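Local coordinates for transcriptional activator PlcR protein (Bacillus thuringiensis, PDB 3U3W) that activates virulence gene transcription in response to the quorum-sensing signal peptide PapR, pairing a helix-turn-helix DNA-binding domain with a tetratricopeptide-type peptide-binding domain, at residues 195-207 with 234-248. Numbering follows the deposited sequence.
Sequences DVKVRYNHAKALY and LIGQLYYQRGECLRK
Helices 195-207 and 235-248 run in nearly the same direction, their axes 27° apart and 10.8 Å at closest approach, with Tyr200 level with Leu238 and Tyr207 with Cys245. Leu234, at the N-cap position, places CD1 3.3 Å from Lys197 CA, while Leu238 splits its methyls: CD1 packs on Val196 CG1, and CD2 meets the ring edge of Tyr200 at CD1, 3.4 Å away. With CG anti to the backbone N (chi1 174°), the Tyr200 ring reaches across to Gln237, whose CB lies 3.3 Å from the phenol OH. A water bridges the two helices, donating to Tyr200 OH and to Gln241 OE1, each at 2.7 Å, and accepting from Lys204 NZ. Such parallel helices, with helix 212-228 between them in sequence and packed against both, fit the tetratricopeptide-like superhelix of the RNPP family. Lys197, Asn201, Lys204 and Gln237 bind the signal peptide with their polar ends, so this pairing forms part of its site. Farther along, Tyr207 is a knob in the hole formed by Gln241, Glu244, Cys245 and Lys248. Cys245 SG stands at its ring edge, 5.4 Å from the centroid and 84° off the normal, and Lys248 NZ donates a weak hydrogen bond to Tyr207 OH.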
# COMPACT_ATOMS: atom_id res chain seq x y z
N ASP A 195 10.83 -4.50 -2.96
CA ASP A 195 11.92 -4.15 -3.86
C ASP A 195 12.96 -3.30 -3.12
O ASP A 195 14.17 -3.54 -3.24
CB ASP A 195 11.34 -3.34 -5.04
CG ASP A 195 12.23 -3.36 -6.28
OD1 ASP A 195 11.87 -4.07 -7.25
OD2 ASP A 195 13.27 -2.66 -6.32
N VAL A 196 12.49 -2.32 -2.35
CA VAL A 196 13.40 -1.44 -1.63
C VAL A 196 14.16 -2.24 -0.58
O VAL A 196 15.36 -2.04 -0.36
CB VAL A 196 12.66 -0.27 -0.94
CG1 VAL A 196 13.55 0.42 0.07
CG2 VAL A 196 12.16 0.73 -1.96
N LYS A 197 13.45 -3.15 0.08
CA LYS A 197 14.05 -3.92 1.13
C LYS A 197 15.13 -4.87 0.56
O LYS A 197 16.23 -4.96 1.11
CB LYS A 197 12.98 -4.71 1.87
CG LYS A 197 13.57 -5.70 2.85
CD LYS A 197 12.54 -6.67 3.39
CE LYS A 197 11.63 -5.99 4.40
NZ LYS A 197 10.69 -6.97 5.00
N VAL A 198 14.80 -5.57 -0.53
CA VAL A 198 15.77 -6.46 -1.18
C VAL A 198 17.00 -5.69 -1.66
O VAL A 198 18.12 -6.15 -1.48
CB VAL A 198 15.17 -7.22 -2.40
CG1 VAL A 198 16.24 -8.14 -3.02
CG2 VAL A 198 13.96 -8.02 -1.99
N ARG A 199 16.80 -4.53 -2.28
CA ARG A 199 17.95 -3.74 -2.72
C ARG A 199 18.84 -3.32 -1.56
O ARG A 199 20.07 -3.25 -1.69
CB ARG A 199 17.55 -2.53 -3.55
CG ARG A 199 16.95 -2.90 -4.88
CD ARG A 199 16.78 -1.69 -5.79
NE ARG A 199 16.11 -2.10 -7.02
CZ ARG A 199 16.74 -2.59 -8.09
NH1 ARG A 199 18.07 -2.70 -8.11
NH2 ARG A 199 16.03 -2.96 -9.15
N TYR A 200 18.22 -3.08 -0.41
CA TYR A 200 18.98 -2.68 0.76
C TYR A 200 19.87 -3.80 1.27
O TYR A 200 21.03 -3.57 1.62
CB TYR A 200 18.05 -2.23 1.87
CG TYR A 200 18.75 -1.94 3.17
CD1 TYR A 200 19.51 -0.79 3.34
CD2 TYR A 200 18.62 -2.81 4.25
CE1 TYR A 200 20.13 -0.51 4.54
CE2 TYR A 200 19.24 -2.54 5.46
CZ TYR A 200 19.98 -1.40 5.60
OH TYR A 200 20.58 -1.13 6.81
N ASN A 201 19.31 -5.01 1.33
CA ASN A 201 20.02 -6.17 1.86
C ASN A 201 21.12 -6.51 0.88
O ASN A 201 22.26 -6.74 1.27
CB ASN A 201 19.07 -7.36 2.04
CG ASN A 201 18.09 -7.18 3.20
OD1 ASN A 201 18.40 -6.53 4.21
ND2 ASN A 201 16.89 -7.78 3.07
N HIS A 202 20.76 -6.51 -0.40
CA HIS A 202 21.69 -6.67 -1.51
C HIS A 202 22.84 -5.67 -1.40
O HIS A 202 24.01 -6.04 -1.54
CB HIS A 202 20.95 -6.50 -2.83
CG HIS A 202 21.76 -6.84 -4.03
ND1 HIS A 202 21.35 -6.57 -5.32
CD2 HIS A 202 22.96 -7.46 -4.15
CE1 HIS A 202 22.26 -6.99 -6.18
NE2 HIS A 202 23.25 -7.53 -5.49
N ALA A 203 22.52 -4.40 -1.13
CA ALA A 203 23.55 -3.37 -0.99
C ALA A 203 24.49 -3.70 0.15
O ALA A 203 25.69 -3.54 0.01
CB ALA A 203 22.94 -2.02 -0.78
N LYS A 204 23.94 -4.17 1.28
CA LYS A 204 24.76 -4.55 2.42
C LYS A 204 25.75 -5.66 2.04
O LYS A 204 26.92 -5.58 2.38
CB LYS A 204 23.91 -4.96 3.63
CG LYS A 204 23.21 -3.80 4.34
CD LYS A 204 22.32 -4.31 5.48
CE LYS A 204 23.15 -4.99 6.56
NZ LYS A 204 24.09 -4.01 7.14
N ALA A 205 25.24 -6.69 1.37
CA ALA A 205 26.06 -7.80 0.87
C ALA A 205 27.17 -7.38 -0.13
O ALA A 205 28.30 -7.85 -0.03
CB ALA A 205 25.15 -8.90 0.27
N LEU A 206 26.83 -6.52 -1.08
CA LEU A 206 27.81 -5.96 -2.01
C LEU A 206 28.90 -5.22 -1.25
O LEU A 206 30.10 -5.37 -1.55
CB LEU A 206 27.13 -5.03 -3.04
CG LEU A 206 26.21 -5.78 -4.02
CD1 LEU A 206 25.16 -4.89 -4.68
CD2 LEU A 206 27.03 -6.52 -5.09
N TYR A 207 28.49 -4.43 -0.25
CA TYR A 207 29.44 -3.70 0.57
C TYR A 207 30.37 -4.67 1.33
O TYR A 207 31.57 -4.44 1.42
CB TYR A 207 28.70 -2.79 1.55
CG TYR A 207 29.59 -1.93 2.44
CD1 TYR A 207 30.28 -2.48 3.53
CD2 TYR A 207 29.73 -0.56 2.20
CE1 TYR A 207 31.07 -1.69 4.35
CE2 TYR A 207 30.53 0.23 2.99
CZ TYR A 207 31.19 -0.34 4.07
OH TYR A 207 31.98 0.47 4.87
N LEU A 234 12.63 2.04 5.11
CA LEU A 234 14.05 1.75 5.10
C LEU A 234 14.91 2.96 4.75
O LEU A 234 16.12 2.82 4.57
CB LEU A 234 14.34 0.60 4.11
CG LEU A 234 13.79 -0.75 4.56
CD1 LEU A 234 14.36 -1.83 3.70
CD2 LEU A 234 14.14 -1.01 6.03
N ILE A 235 14.30 4.14 4.66
CA ILE A 235 15.01 5.30 4.13
C ILE A 235 16.15 5.76 5.05
O ILE A 235 17.19 6.20 4.58
CB ILE A 235 14.06 6.50 3.79
CG1 ILE A 235 14.78 7.54 2.94
CG2 ILE A 235 13.51 7.15 5.06
CD1 ILE A 235 14.48 7.44 1.50
N GLY A 236 15.96 5.67 6.37
CA GLY A 236 17.04 5.96 7.30
C GLY A 236 18.23 5.02 7.09
O GLY A 236 19.37 5.47 6.91
N GLN A 237 17.96 3.72 7.07
CA GLN A 237 18.99 2.71 6.86
C GLN A 237 19.74 2.96 5.56
O GLN A 237 20.95 2.79 5.51
CB GLN A 237 18.40 1.29 6.87
CG GLN A 237 17.72 0.93 8.20
CD GLN A 237 16.25 1.39 8.24
OE1 GLN A 237 15.94 2.54 7.93
NE2 GLN A 237 15.35 0.48 8.60
N LEU A 238 19.00 3.36 4.52
CA LEU A 238 19.56 3.61 3.19
C LEU A 238 20.54 4.78 3.19
O LEU A 238 21.65 4.65 2.68
CB LEU A 238 18.44 3.84 2.17
CG LEU A 238 17.73 2.53 1.79
CD1 LEU A 238 16.43 2.75 1.03
CD2 LEU A 238 18.69 1.61 1.01
N TYR A 239 20.15 5.91 3.77
CA TYR A 239 21.07 7.02 3.94
C TYR A 239 22.31 6.64 4.73
O TYR A 239 23.39 7.13 4.42
CB TYR A 239 20.40 8.22 4.62
CG TYR A 239 19.55 8.98 3.66
CD1 TYR A 239 20.10 9.56 2.52
CD2 TYR A 239 18.19 9.09 3.86
CE1 TYR A 239 19.32 10.25 1.62
CE2 TYR A 239 17.40 9.77 2.97
CZ TYR A 239 17.96 10.35 1.85
OH TYR A 239 17.15 11.03 0.97
N TYR A 240 22.15 5.80 5.74
CA TYR A 240 23.27 5.35 6.53
C TYR A 240 24.19 4.53 5.61
O TYR A 240 25.39 4.82 5.48
CB TYR A 240 22.78 4.52 7.74
CG TYR A 240 23.91 3.92 8.55
CD1 TYR A 240 24.49 4.64 9.60
CD2 TYR A 240 24.42 2.65 8.26
CE1 TYR A 240 25.55 4.10 10.34
CE2 TYR A 240 25.47 2.11 9.00
CZ TYR A 240 26.02 2.83 10.03
OH TYR A 240 27.05 2.30 10.75
N GLN A 241 23.62 3.53 4.95
CA GLN A 241 24.36 2.74 3.99
C GLN A 241 25.07 3.58 2.93
O GLN A 241 26.18 3.25 2.50
CB GLN A 241 23.46 1.72 3.32
CG GLN A 241 24.25 0.69 2.57
CD GLN A 241 25.23 0.01 3.49
OE1 GLN A 241 24.84 -0.48 4.56
NE2 GLN A 241 26.50 0.02 3.12
N ARG A 242 24.42 4.65 2.48
CA ARG A 242 25.00 5.48 1.44
C ARG A 242 26.16 6.28 2.02
O ARG A 242 27.19 6.44 1.36
CB ARG A 242 23.94 6.37 0.78
CG ARG A 242 24.07 7.86 1.00
CD ARG A 242 24.23 8.66 -0.30
NE ARG A 242 23.06 8.67 -1.17
CZ ARG A 242 22.18 9.68 -1.26
NH1 ARG A 242 22.35 10.76 -0.50
NH2 ARG A 242 21.14 9.62 -2.11
N GLY A 243 26.03 6.73 3.26
CA GLY A 243 27.16 7.30 3.97
C GLY A 243 28.34 6.32 4.07
O GLY A 243 29.49 6.71 3.85
N GLU A 244 28.06 5.06 4.39
CA GLU A 244 29.09 4.02 4.42
C GLU A 244 29.80 3.92 3.07
O GLU A 244 31.02 3.88 3.01
CB GLU A 244 28.49 2.66 4.77
CG GLU A 244 27.88 2.55 6.16
CD GLU A 244 28.92 2.33 7.23
OE1 GLU A 244 29.25 1.16 7.52
OE2 GLU A 244 29.41 3.34 7.79
N CYS A 245 29.03 3.85 1.99
CA CYS A 245 29.61 3.71 0.65
C CYS A 245 30.44 4.93 0.28
O CYS A 245 31.54 4.81 -0.24
CB CYS A 245 28.52 3.48 -0.39
SG CYS A 245 27.75 1.89 -0.29
N LEU A 246 29.88 6.11 0.56
CA LEU A 246 30.54 7.37 0.29
C LEU A 246 31.89 7.46 0.98
O LEU A 246 32.83 8.03 0.43
CB LEU A 246 29.64 8.54 0.71
CG LEU A 246 28.35 8.77 -0.10
CD1 LEU A 246 27.69 10.09 0.28
CD2 LEU A 246 28.60 8.73 -1.60
N ARG A 247 31.98 6.90 2.18
CA ARG A 247 33.24 6.90 2.93
C ARG A 247 34.29 6.02 2.24
O ARG A 247 35.42 6.44 2.06
CB ARG A 247 33.00 6.45 4.38
CG ARG A 247 34.06 6.90 5.37
CD ARG A 247 33.47 7.04 6.78
NE ARG A 247 32.68 5.87 7.16
CZ ARG A 247 33.19 4.76 7.69
NH1 ARG A 247 34.49 4.67 7.93
NH2 ARG A 247 32.39 3.74 8.00
N LYS A 248 33.90 4.82 1.84
CA LYS A 248 34.85 3.92 1.19
C LYS A 248 35.28 4.44 -0.17
O LYS A 248 36.42 4.21 -0.59
CB LYS A 248 34.25 2.51 1.04
CG LYS A 248 34.15 1.77 2.34
CD LYS A 248 35.49 1.80 3.06
CE LYS A 248 35.37 1.34 4.50
NZ LYS A 248 35.28 -0.15 4.61
O HOH W 1 23.23 -0.96 6.72